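PDB 6KWA: 2-oxoglutarate (2OG) and Fe(II)-dependent oxygenase superfamily protein from Arabidopsis thaliana, which probably catalyses the irreversible, 2-oxoglutarate-dependent oxidation of the auxin indole-3-acetic acid to inactive 2-oxoindole-3-acetic acid. Local coordinates for residues 15-20 against 129-134; 176-180 against 206-210. One frame throughout, in Å; residues are numbered along the deposited sequence.

Interaction 1 joins two helices at the periphery, its centre about 19 Å from the centre of the chain, whereas interaction 2 pairs two strands of the double-stranded beta-helix core, about 6 Å from that centre. The two contact centres lie about 17 Å apart and their nearest atoms about 7 Å, without touching. Helix 106-133 links them: its last turn packs on 15-20, while Leu122, Ala123 and Leu126 further back cover Ile177, Leu207 and Ile209. Interaction 2 alone borders the active site, with the Asn210 side chain about 5 Å from the bound magnesium ion, which is held by His169, Asp171 and His228. Interaction 1 lies away from that site.

Interaction 1 of 2, residues 15-20 against 129-134; sequences LNQKIR and KLAESY
Lys129 lies across Asn16, Ile19 and Leu15 with its aliphatic chain: CD meets Ile19 CD1 at 3.5 Å, and CE reaches Leu15 CD2. Bent at its last torsion, the lysine brings NZ to a water that also donates to Asn16 OD1. Leu130 adds an apolar contact, CD2 to Ile19 CG2 at 3.9 Å, the two side chains crossing at about a right angle. Glu132 takes the other end of the Asn16 amide: Asn16 ND2 donates to Glu132 OE1 at 3.2 Å, meeting it on the anti side, with a bent N-H...O angle of 138° and the amide and carboxylate planes well out of parallel. Ser133 has its CB 3.2 Å from Asn16 O; its OG turns back to donate to Leu130 O while lying against Arg20 CB. The Ser133 carbonyl O receives Arg20 NH1 at 2.9 Å, near the guanidinium plane. Tyr134 offers its ring face to the same arginine: Arg20 CD makes a CH-pi contact 4.0 Å from the ring centroid, and Tyr134 CE1 lies over the guanidinium face, the two planes 29° apart. Glu24 OE2 forms a salt bridge with Arg20 NE and a hydrogen bond with Tyr134 OH. The axes of segments 15-20 and 129-133 pass 8.4 Å apart, at about a right angle (-99°); polar Asn16 and Ser133 meet at the crossing, with Ile19, Leu130 and the lysine chain beside them. The guanidinium thus donates to a backbone carbonyl while its positive charge is paired with Glu24, and these bonds, with the tyrosine ring over one face, probably fix its orientation.

Interaction 2 of 2, residues 176-180 against 206-210; sequences TILQD and TLAIN
With chi1 at 73°, Asn210 places CG between its backbone N and carbonyl carbon, setting its amide alongside Thr176 so that OD1 lies 3.4 Å from Thr176 CB. Thr176, with OG1 beside the backbone N (chi1 -60°), turns that hydroxyl to Asp171 OD2, the carboxylate oxygen that also accepts from Asn210 ND2. The backbones pair antiparallel: Thr176 and Asn210 form a hydrogen-bonded pair, in which Thr176 N donates to Asn210 O at 2.8 Å, and Leu178 and Ala208 form another, Ala208 N reaching Leu178 O at 3.0 Å. Between them, the non-hydrogen-bonded pair Ile177 and Ile209 lies side by side on the opposite face, Ile177 CG1 to Ile209 CD1 at 3.9 Å. Leu207 CD1 extends this apolar layer to Ile177 CG2, under helix 106-133. With an alanine in place of Asn210, Asp171 OD2 is likely to keep only the Thr176 hydroxyl of these two donors, leaving the carboxylate freer to turn. The strands belong to the double-stranded beta-helix of 2-oxoglutarate oxygenases, apolar under the helix, with Thr176 and Asn210 at the metal end of the other face, beside Leu178 and Ala208. This pair forms a second shell: two donors on one oxygen of the metal ligand Asp171 are likely to fix its carboxylate rotation.

Interaction 1 of 2, residues 15-20 against 129-134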
# COMPACT_ATOMS: atom_id res chain seq x y z
N LEU A 15 -12.50 12.03 -13.35
CA LEU A 15 -11.91 11.27 -12.26
C LEU A 15 -10.88 10.26 -12.76
O LEU A 15 -9.74 10.23 -12.31
CB LEU A 15 -13.01 10.55 -11.46
CG LEU A 15 -12.49 9.69 -10.32
CD1 LEU A 15 -11.59 10.54 -9.49
CD2 LEU A 15 -13.68 9.16 -9.49
N ASN A 16 -11.30 9.40 -13.69
CA ASN A 16 -10.40 8.41 -14.27
C ASN A 16 -9.18 9.02 -14.94
O ASN A 16 -8.09 8.48 -14.87
CB ASN A 16 -11.17 7.55 -15.26
CG ASN A 16 -12.20 6.70 -14.58
OD1 ASN A 16 -12.28 6.69 -13.34
ND2 ASN A 16 -13.06 6.04 -15.36
N GLN A 17 -9.37 10.15 -15.61
CA GLN A 17 -8.25 10.79 -16.26
C GLN A 17 -7.27 11.35 -15.22
O GLN A 17 -6.05 11.26 -15.40
CB GLN A 17 -8.71 11.89 -17.19
CG GLN A 17 -7.63 12.89 -17.46
CD GLN A 17 -7.88 13.61 -18.74
OE1 GLN A 17 -8.09 12.98 -19.78
NE2 GLN A 17 -7.86 14.94 -18.69
N LYS A 18 -7.81 11.94 -14.16
CA LYS A 18 -6.94 12.43 -13.09
C LYS A 18 -6.17 11.26 -12.47
O LYS A 18 -5.00 11.41 -12.15
CB LYS A 18 -7.74 13.18 -12.01
CG LYS A 18 -7.94 14.66 -12.34
CD LYS A 18 -8.97 15.28 -11.40
CE LYS A 18 -9.15 16.77 -11.66
NZ LYS A 18 -10.12 17.37 -10.67
N ILE A 19 -6.82 10.12 -12.28
CA ILE A 19 -6.12 8.98 -11.71
C ILE A 19 -4.99 8.55 -12.66
O ILE A 19 -3.82 8.41 -12.25
CB ILE A 19 -7.09 7.83 -11.43
CG1 ILE A 19 -7.88 8.17 -10.16
CG2 ILE A 19 -6.32 6.50 -11.24
CD1 ILE A 19 -9.18 7.37 -9.97
N ARG A 20 -5.33 8.39 -13.92
CA ARG A 20 -4.37 7.93 -14.89
C ARG A 20 -3.15 8.88 -14.98
O ARG A 20 -2.02 8.43 -15.02
CB ARG A 20 -5.02 7.83 -16.26
CG ARG A 20 -4.03 7.64 -17.39
CD ARG A 20 -4.79 7.41 -18.71
NE ARG A 20 -3.91 7.55 -19.87
CZ ARG A 20 -4.31 7.41 -21.12
NH1 ARG A 20 -5.57 7.14 -21.39
NH2 ARG A 20 -3.44 7.54 -22.11
N LYS A 129 -10.73 1.52 -12.08
CA LYS A 129 -10.69 2.87 -12.63
C LYS A 129 -9.48 3.09 -13.55
O LYS A 129 -9.57 3.82 -14.54
CB LYS A 129 -10.70 3.91 -11.52
CG LYS A 129 -12.02 4.04 -10.79
CD LYS A 129 -11.97 5.22 -9.83
CE LYS A 129 -13.16 5.22 -8.86
NZ LYS A 129 -14.43 5.18 -9.58
N LEU A 130 -8.34 2.50 -13.22
CA LEU A 130 -7.16 2.58 -14.10
C LEU A 130 -7.45 1.91 -15.45
O LEU A 130 -7.06 2.41 -16.49
CB LEU A 130 -5.96 1.94 -13.45
CG LEU A 130 -5.19 2.84 -12.49
CD1 LEU A 130 -4.30 1.94 -11.67
CD2 LEU A 130 -4.35 3.85 -13.27
N ALA A 131 -8.08 0.75 -15.43
CA ALA A 131 -8.44 0.12 -16.71
C ALA A 131 -9.42 1.02 -17.47
O ALA A 131 -9.32 1.20 -18.68
CB ALA A 131 -9.03 -1.24 -16.48
N GLU A 132 -10.36 1.61 -16.75
CA GLU A 132 -11.32 2.47 -17.42
C GLU A 132 -10.67 3.72 -18.04
O GLU A 132 -11.09 4.20 -19.09
CB GLU A 132 -12.42 2.88 -16.44
CG GLU A 132 -13.33 1.69 -16.01
CD GLU A 132 -14.38 2.10 -14.98
OE1 GLU A 132 -14.33 3.25 -14.45
OE2 GLU A 132 -15.28 1.29 -14.70
N SER A 133 -9.64 4.25 -17.40
CA SER A 133 -9.02 5.46 -17.91
C SER A 133 -8.27 5.19 -19.20
O SER A 133 -7.92 6.11 -19.94
CB SER A 133 -8.06 6.03 -16.86
OG SER A 133 -6.88 5.25 -16.80
N TYR A 134 -8.00 3.93 -19.48
CA TYR A 134 -7.37 3.58 -20.75
C TYR A 134 -8.37 3.07 -21.79
O TYR A 134 -7.98 2.76 -22.93
CB TYR A 134 -6.28 2.50 -20.52
CG TYR A 134 -5.01 3.03 -19.87
CD1 TYR A 134 -4.15 3.84 -20.57
CD2 TYR A 134 -4.70 2.71 -18.55
CE1 TYR A 134 -2.97 4.34 -19.98
CE2 TYR A 134 -3.54 3.21 -17.94
CZ TYR A 134 -2.68 4.02 -18.65
OH TYR A 134 -1.52 4.52 -18.07
O HOH W 1 -12.54 7.07 -18.53
O HOH W 2 -14.32 6.75 -11.84

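Interaction 2 of 2, residues 176-180 against 206-210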
# COMPACT_ATOMS: atom_id res chain seq x y z
N THR A 176 -0.54 -0.01 -4.08
CA THR A 176 -0.46 -0.06 -2.62
C THR A 176 -1.33 1.02 -1.98
O THR A 176 -1.31 2.16 -2.42
CB THR A 176 1.00 0.10 -2.14
OG1 THR A 176 1.80 -0.95 -2.69
CG2 THR A 176 1.08 0.06 -0.61
N ILE A 177 -2.10 0.67 -0.96
CA ILE A 177 -2.88 1.66 -0.22
C ILE A 177 -2.27 1.85 1.16
O ILE A 177 -2.18 0.91 1.94
CB ILE A 177 -4.37 1.25 -0.11
CG1 ILE A 177 -4.94 1.07 -1.52
CG2 ILE A 177 -5.17 2.28 0.71
CD1 ILE A 177 -6.37 0.78 -1.59
N LEU A 178 -1.81 3.07 1.45
CA LEU A 178 -1.10 3.28 2.71
C LEU A 178 -1.91 4.19 3.63
O LEU A 178 -2.20 5.33 3.28
CB LEU A 178 0.30 3.89 2.46
CG LEU A 178 1.15 4.17 3.72
CD1 LEU A 178 1.73 2.87 4.28
CD2 LEU A 178 2.26 5.15 3.44
N GLN A 179 -2.25 3.68 4.81
CA GLN A 179 -2.77 4.52 5.89
C GLN A 179 -1.56 4.89 6.73
O GLN A 179 -1.01 4.06 7.45
CB GLN A 179 -3.85 3.79 6.72
CG GLN A 179 -4.43 4.61 7.89
CD GLN A 179 -5.45 3.84 8.73
OE1 GLN A 179 -6.12 2.95 8.23
NE2 GLN A 179 -5.53 4.16 10.01
N ASP A 180 -1.09 6.13 6.59
CA ASP A 180 0.19 6.50 7.18
C ASP A 180 -0.10 7.07 8.58
O ASP A 180 -1.25 7.24 8.93
CB ASP A 180 0.90 7.52 6.30
CG ASP A 180 2.37 7.63 6.61
OD1 ASP A 180 2.82 6.97 7.56
OD2 ASP A 180 3.08 8.41 5.93
N THR A 206 -6.98 10.66 5.05
CA THR A 206 -6.72 10.46 3.63
C THR A 206 -5.89 9.20 3.56
O THR A 206 -5.34 8.76 4.59
CB THR A 206 -5.94 11.64 2.99
OG1 THR A 206 -4.61 11.69 3.52
CG2 THR A 206 -6.66 12.95 3.26
N LEU A 207 -5.82 8.62 2.38
CA LEU A 207 -4.97 7.45 2.13
C LEU A 207 -3.98 7.79 1.00
O LEU A 207 -4.29 8.58 0.12
CB LEU A 207 -5.83 6.23 1.78
CG LEU A 207 -6.78 5.77 2.89
CD1 LEU A 207 -7.87 4.86 2.38
CD2 LEU A 207 -6.01 5.07 4.02
N ALA A 208 -2.77 7.21 1.05
CA ALA A 208 -1.77 7.42 0.02
C ALA A 208 -1.75 6.22 -0.92
O ALA A 208 -1.66 5.07 -0.48
CB ALA A 208 -0.40 7.63 0.65
N ILE A 209 -1.84 6.47 -2.21
CA ILE A 209 -1.85 5.38 -3.17
C ILE A 209 -0.55 5.46 -3.91
O ILE A 209 -0.13 6.54 -4.28
CB ILE A 209 -3.00 5.49 -4.19
CG1 ILE A 209 -4.30 5.85 -3.49
CG2 ILE A 209 -3.13 4.21 -4.98
CD1 ILE A 209 -4.77 4.85 -2.53
N ASN A 210 0.08 4.33 -4.16
CA ASN A 210 1.20 4.38 -5.06
C ASN A 210 1.20 3.13 -5.89
O ASN A 210 0.64 2.11 -5.50
CB ASN A 210 2.53 4.52 -4.32
CG ASN A 210 2.91 3.27 -3.64
OD1 ASN A 210 2.56 3.05 -2.49
ND2 ASN A 210 3.59 2.37 -4.37